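1,4-dihydroxy-2-naphthoyl-CoA hydrolase (Prochlorococcus marinus, PDB 2HX5) probably hydrolyses 1,4-dihydroxy-2-naphthoyl-CoA to 1,4-dihydroxy-2-naphthoate and CoA, a thioesterase step on the way to phylloquinone (vitamin K1). Local coordinates at the interface of chains A and B. Coordinates in Å, arbitrary orientation; residue numbers count along the deposited sequence, not the author numbering. Chains: chain A/B, Hypothetical protein.

Contact 1: the interface of chains A and B. Residues chain A 23, 81-82, 84; chain B 55-57.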
loop_
_atom_site.group_PDB
_atom_site.type_symbol
_atom_site.label_atom_id
_atom_site.label_comp_id
_atom_site.label_asym_id
_atom_site.label_seq_id
_atom_site.Cartn_x
_atom_site.Cartn_y
_atom_site.Cartn_z
ATOM N N GLY A 23 16.605 -0.456 2.877
ATOM C CA GLY A 23 16.751 -1.253 4.104
ATOM C C GLY A 23 16.068 -0.641 5.315
ATOM O O GLY A 23 16.381 -1.022 6.448
ATOM N N HIS A 81 13.428 0.406 11.207
ATOM C CA HIS A 81 13.791 -0.892 10.616
ATOM C C HIS A 81 12.784 -1.999 10.815
ATOM O O HIS A 81 12.032 -1.984 11.768
ATOM C CB HIS A 81 15.114 -1.367 11.263
ATOM C CG HIS A 81 16.290 -0.588 10.811
ATOM N ND1 HIS A 81 16.910 0.360 11.602
ATOM C CD2 HIS A 81 16.959 -0.601 9.635
ATOM C CE1 HIS A 81 17.909 0.902 10.923
ATOM N NE2 HIS A 81 17.941 0.362 9.719
ATOM N N THR A 82 12.790 -2.991 9.924
ATOM C CA THR A 82 11.912 -4.143 10.083
ATOM C C THR A 82 12.135 -4.816 11.458
ATOM O O THR A 82 13.274 -5.081 11.882
ATOM C CB THR A 82 11.962 -5.148 8.850
ATOM O OG1 THR A 82 11.661 -6.477 9.279
ATOM C CG2 THR A 82 13.320 -5.176 8.188
ATOM N N ASP A 84 11.428 -3.421 14.325
ATOM C CA ASP A 84 11.417 -2.398 15.390
ATOM C C ASP A 84 10.068 -2.385 16.093
ATOM O O ASP A 84 9.031 -2.434 15.436
ATOM C CB ASP A 84 11.714 -1.005 14.882
ATOM C CG ASP A 84 13.196 -0.728 14.612
ATOM O OD1 ASP A 84 14.092 -1.502 15.024
ATOM O OD2 ASP A 84 13.471 0.305 13.969
ATOM N N GLY B 55 17.075 -5.857 6.526
ATOM C CA GLY B 55 16.585 -4.541 6.938
ATOM C C GLY B 55 16.408 -4.381 8.445
ATOM O O GLY B 55 15.881 -3.353 8.901
ATOM N N SER B 56 16.822 -5.382 9.224
ATOM C CA SER B 56 16.527 -5.386 10.648
ATOM C C SER B 56 17.605 -4.600 11.354
ATOM O O SER B 56 18.726 -4.490 10.881
ATOM C CB SER B 56 16.453 -6.823 11.191
ATOM O OG SER B 56 15.360 -7.584 10.645
ATOM N N ARG B 57 17.270 -4.012 12.493
ATOM C CA ARG B 57 18.186 -3.108 13.160
ATOM C C ARG B 57 19.417 -3.854 13.704
ATOM O O ARG B 57 20.502 -3.342 13.612
ATOM C CB ARG B 57 17.490 -2.401 14.337
ATOM C CG ARG B 57 18.378 -1.485 15.153
ATOM C CD ARG B 57 17.565 -0.794 16.270
ATOM N NE ARG B 57 16.434 -0.001 15.740
ATOM C CZ ARG B 57 16.555 1.192 15.157
ATOM N NH1 ARG B 57 17.743 1.765 15.022
ATOM N NH2 ARG B 57 15.479 1.835 14.709
HETATM O O HOH W 1 14.843 -4.040 13.920
#
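A:Asp84 and B:Arg57 form a two-pronged salt bridge between the chains. The guanidinium presents its side. B:Arg57 NE bonds carboxylate OD1 of A:Asp84 at 2.9 Å. NH2 of B:Arg57 reaches OD2 of A:Asp84 at 2.6 Å. The two flat groups are close to parallel, with planes 11° apart. They are not fully coplanar, however. NE meets OD1 on its syn side but tilted from the carboxylate plane, and NH2 comes to OD2 from above that plane. On the opposite face, the backbone N of A:His81 donates to the same OD2 at 2.8 Å. This second bond within chain A helps fix the rotation of the carboxylate.

The imidazole of A:His81 stands nearly upright on the guanidinium, with planes 86° apart. Its ND1 edge points at the centre of one guanidinium face, 3.6 Å above the plane. The arginine chain starts out extended and bends at chi3 (-58°). That bend turns the guanidinium toward A:Asp84. A water links the salt-bridge pair to A:Thr82. It bonds the backbone A:Thr82 O, the carboxylate A:Asp84 OD1 and the backbone B:Arg57 N, the last at 2.8 Å.

Beside the salt bridge, methyl CG2 of A:Thr82 packs on B:Gly55, 3.6 Å from its CA. The backbone bond from A:Thr82 N to B:Gly55 O is weak. A:Thr82 and B:Ser56 pair as a parallel beta bridge.

This is a loop-to-loop patch between two hot-dog folds, and probably helps hold a dimer together. A:His81, A:Thr82 and A:Asp84 lie in the loop between strands 69-76 and 85-96. They meet the B:Gly55 to B:Arg57 loop that follows helix 49-52.

Contact 2: the interface of chains A and B. Residues chain A 35-36, 39, 53; chain B 15-16, 18, 82.
A:Glu39 on helix 29-45 meets the start of the short 3-10 helix 16-18 of chain B, at B:Phe16. This helix-to-3-10-helix patch probably helps hold a dimer together. A hydrogen bond across the contact runs from B:Phe16 N to carboxylate OE1 of A:Glu39, at 2.7 Å and 157° at the hydrogen. It meets OE1 on the syn side and only a little out of the carboxylate plane. The acceptor thus caps the first amide of the short helix. The other oxygen, OE2, takes a bond from A:His35 ND1 at 2.8 Å. This donor lies above the carboxylate plane, while OE2 lies close to the imidazole plane. A:His35 therefore acts as a second-shell residue that steadies the carboxylate. Were A:Glu39 an alanine, B:Phe16 N would probably lose this acceptor and A:His35 ND1 its mate, leaving the imidazole freer to turn.

Apolar contacts lie beside this bond. The B:Phe16 side chain has CG anti to its backbone N (chi1 -175°), which brings one ring face under A:Phe53 and the CD2 rim up to A:His35. A:Phe53 sets its CD1 over that face of the B:Phe16 ring, offset toward the rim and 3.8 Å from CG. On the imidazole side, CE1 of A:His35 is 3.9 Å from CD2 of B:Phe16. The carbon chain of B:Arg15 slides past A:Glu39 in the opposite direction, with its CB 3.9 Å from CD of A:Glu39. CG of B:Arg15 also touches CG of A:Glu36. The guanidinium makes no salt bridge with either glutamate here.

Water joins the remaining acidic groups. A:Glu36 and B:Asp18 are bridged by two waters, which separate two probably like charges. B:Asp18 also accepts from B:Arg15 N within its own chain. One of the waters lies 2.6 Å from A:Glu36 OE2 and 3.0 Å from B:Asp18 OD1.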
loop_
_atom_site.group_PDB
_atom_site.type_symbol
_atom_site.label_atom_id
_atom_site.label_comp_id
_atom_site.label_asym_id
_atom_site.label_seq_id
_atom_site.Cartn_x
_atom_site.Cartn_y
_atom_site.Cartn_z
ATOM N N HIS A 35 -2.873 6.857 10.871
ATOM C CA HIS A 35 -4.301 6.729 10.697
ATOM C C HIS A 35 -4.821 5.498 11.421
ATOM O O HIS A 35 -5.841 5.520 12.137
ATOM C CB HIS A 35 -4.675 6.726 9.225
ATOM C CG HIS A 35 -6.139 6.925 8.921
ATOM N ND1 HIS A 35 -7.125 6.004 9.233
ATOM C CD2 HIS A 35 -6.755 7.940 8.271
ATOM C CE1 HIS A 35 -8.283 6.462 8.759
ATOM N NE2 HIS A 35 -8.089 7.645 8.219
ATOM N N GLU A 36 -4.100 4.385 11.252
ATOM C CA GLU A 36 -4.529 3.169 11.958
ATOM C C GLU A 36 -4.470 3.323 13.471
ATOM O O GLU A 36 -5.326 2.806 14.178
ATOM C CB GLU A 36 -3.653 1.981 11.571
ATOM C CG GLU A 36 -3.760 1.550 10.131
ATOM C CD GLU A 36 -3.006 0.283 9.740
ATOM O OE1 GLU A 36 -2.363 -0.284 10.641
ATOM O OE2 GLU A 36 -3.114 -0.119 8.563
ATOM N N GLU A 39 -7.572 5.203 14.561
ATOM C CA GLU A 39 -8.702 4.269 14.621
ATOM C C GLU A 39 -8.612 3.406 15.879
ATOM O O GLU A 39 -9.608 3.166 16.558
ATOM C CB GLU A 39 -8.713 3.383 13.366
ATOM C CG GLU A 39 -8.904 4.143 12.077
ATOM C CD GLU A 39 -8.717 3.261 10.849
ATOM O OE1 GLU A 39 -9.600 2.391 10.610
ATOM O OE2 GLU A 39 -7.686 3.466 10.167
ATOM N N PHE A 53 -17.083 5.375 10.745
ATOM C CA PHE A 53 -16.419 5.065 9.468
ATOM C C PHE A 53 -17.387 4.416 8.508
ATOM O O PHE A 53 -18.028 3.441 8.837
ATOM C CB PHE A 53 -15.189 4.135 9.676
ATOM C CG PHE A 53 -14.071 4.806 10.433
ATOM C CD1 PHE A 53 -13.185 5.676 9.807
ATOM C CD2 PHE A 53 -13.953 4.610 11.808
ATOM C CE1 PHE A 53 -12.170 6.321 10.542
ATOM C CE2 PHE A 53 -12.922 5.242 12.524
ATOM C CZ PHE A 53 -12.071 6.105 11.902
ATOM N N ARG B 15 -8.878 -2.036 8.996
ATOM C CA ARG B 15 -8.833 -0.596 9.161
ATOM C C ARG B 15 -9.347 0.109 7.895
ATOM O O ARG B 15 -9.480 -0.524 6.817
ATOM C CB ARG B 15 -7.413 -0.171 9.496
ATOM C CG ARG B 15 -6.910 -0.755 10.825
ATOM C CD ARG B 15 -7.726 -0.344 12.004
ATOM N NE ARG B 15 -7.216 -0.872 13.306
ATOM C CZ ARG B 15 -7.953 -0.945 14.407
ATOM N NH1 ARG B 15 -9.194 -0.497 14.487
ATOM N NH2 ARG B 15 -7.415 -1.432 15.499
ATOM N N PHE B 16 -9.687 1.373 8.064
ATOM C CA PHE B 16 -10.419 2.132 7.058
ATOM C C PHE B 16 -9.640 2.155 5.719
ATOM O O PHE B 16 -10.215 1.981 4.631
ATOM C CB PHE B 16 -10.671 3.532 7.555
ATOM C CG PHE B 16 -11.494 4.333 6.670
ATOM C CD1 PHE B 16 -12.796 3.936 6.388
ATOM C CD2 PHE B 16 -11.034 5.493 6.159
ATOM C CE1 PHE B 16 -13.573 4.705 5.562
ATOM C CE2 PHE B 16 -11.859 6.290 5.347
ATOM C CZ PHE B 16 -13.078 5.878 5.072
ATOM N N ASP B 18 -7.785 0.014 4.462
ATOM C CA ASP B 18 -7.764 -1.292 3.827
ATOM C C ASP B 18 -8.960 -1.493 2.895
ATOM O O ASP B 18 -9.008 -2.553 2.204
ATOM C CB ASP B 18 -7.816 -2.391 4.868
ATOM C CG ASP B 18 -6.653 -2.348 5.847
ATOM O OD1 ASP B 18 -5.586 -1.749 5.489
ATOM O OD2 ASP B 18 -6.841 -2.830 7.016
ATOM N N THR B 82 -14.563 -2.604 7.222
ATOM C CA THR B 82 -13.800 -1.817 8.183
ATOM C C THR B 82 -14.315 -2.063 9.621
ATOM O O THR B 82 -15.526 -2.027 9.901
ATOM C CB THR B 82 -13.682 -0.280 7.787
ATOM O OG1 THR B 82 -13.547 0.526 8.958
ATOM C CG2 THR B 82 -14.893 0.211 7.029
HETATM O O HOH W 2 -4.905 0.783 6.881
HETATM O O HOH W 3 -4.169 -2.582 8.197
#

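Contact 1 and contact 2 lie on the same two-fold interface, with their C-alpha centres about 25 Å apart. A:Thr82 takes part in contact 1 and B:Thr82 in contact 2. Each meets the 53-57 stretch of the other chain, so the same two segments pair in both contacts with the chains exchanged. Contact 2 adds helix 29-45 and the 3-10 helix 16-18. The centre of contact 1 is about 9 Å from the predicted active-site A:Asp20, and that of contact 2 about 22 Å. However, B:Asp18 in contact 2 is close in sequence to B:Asp20. Pairing of the chains may help shape the catalytic region.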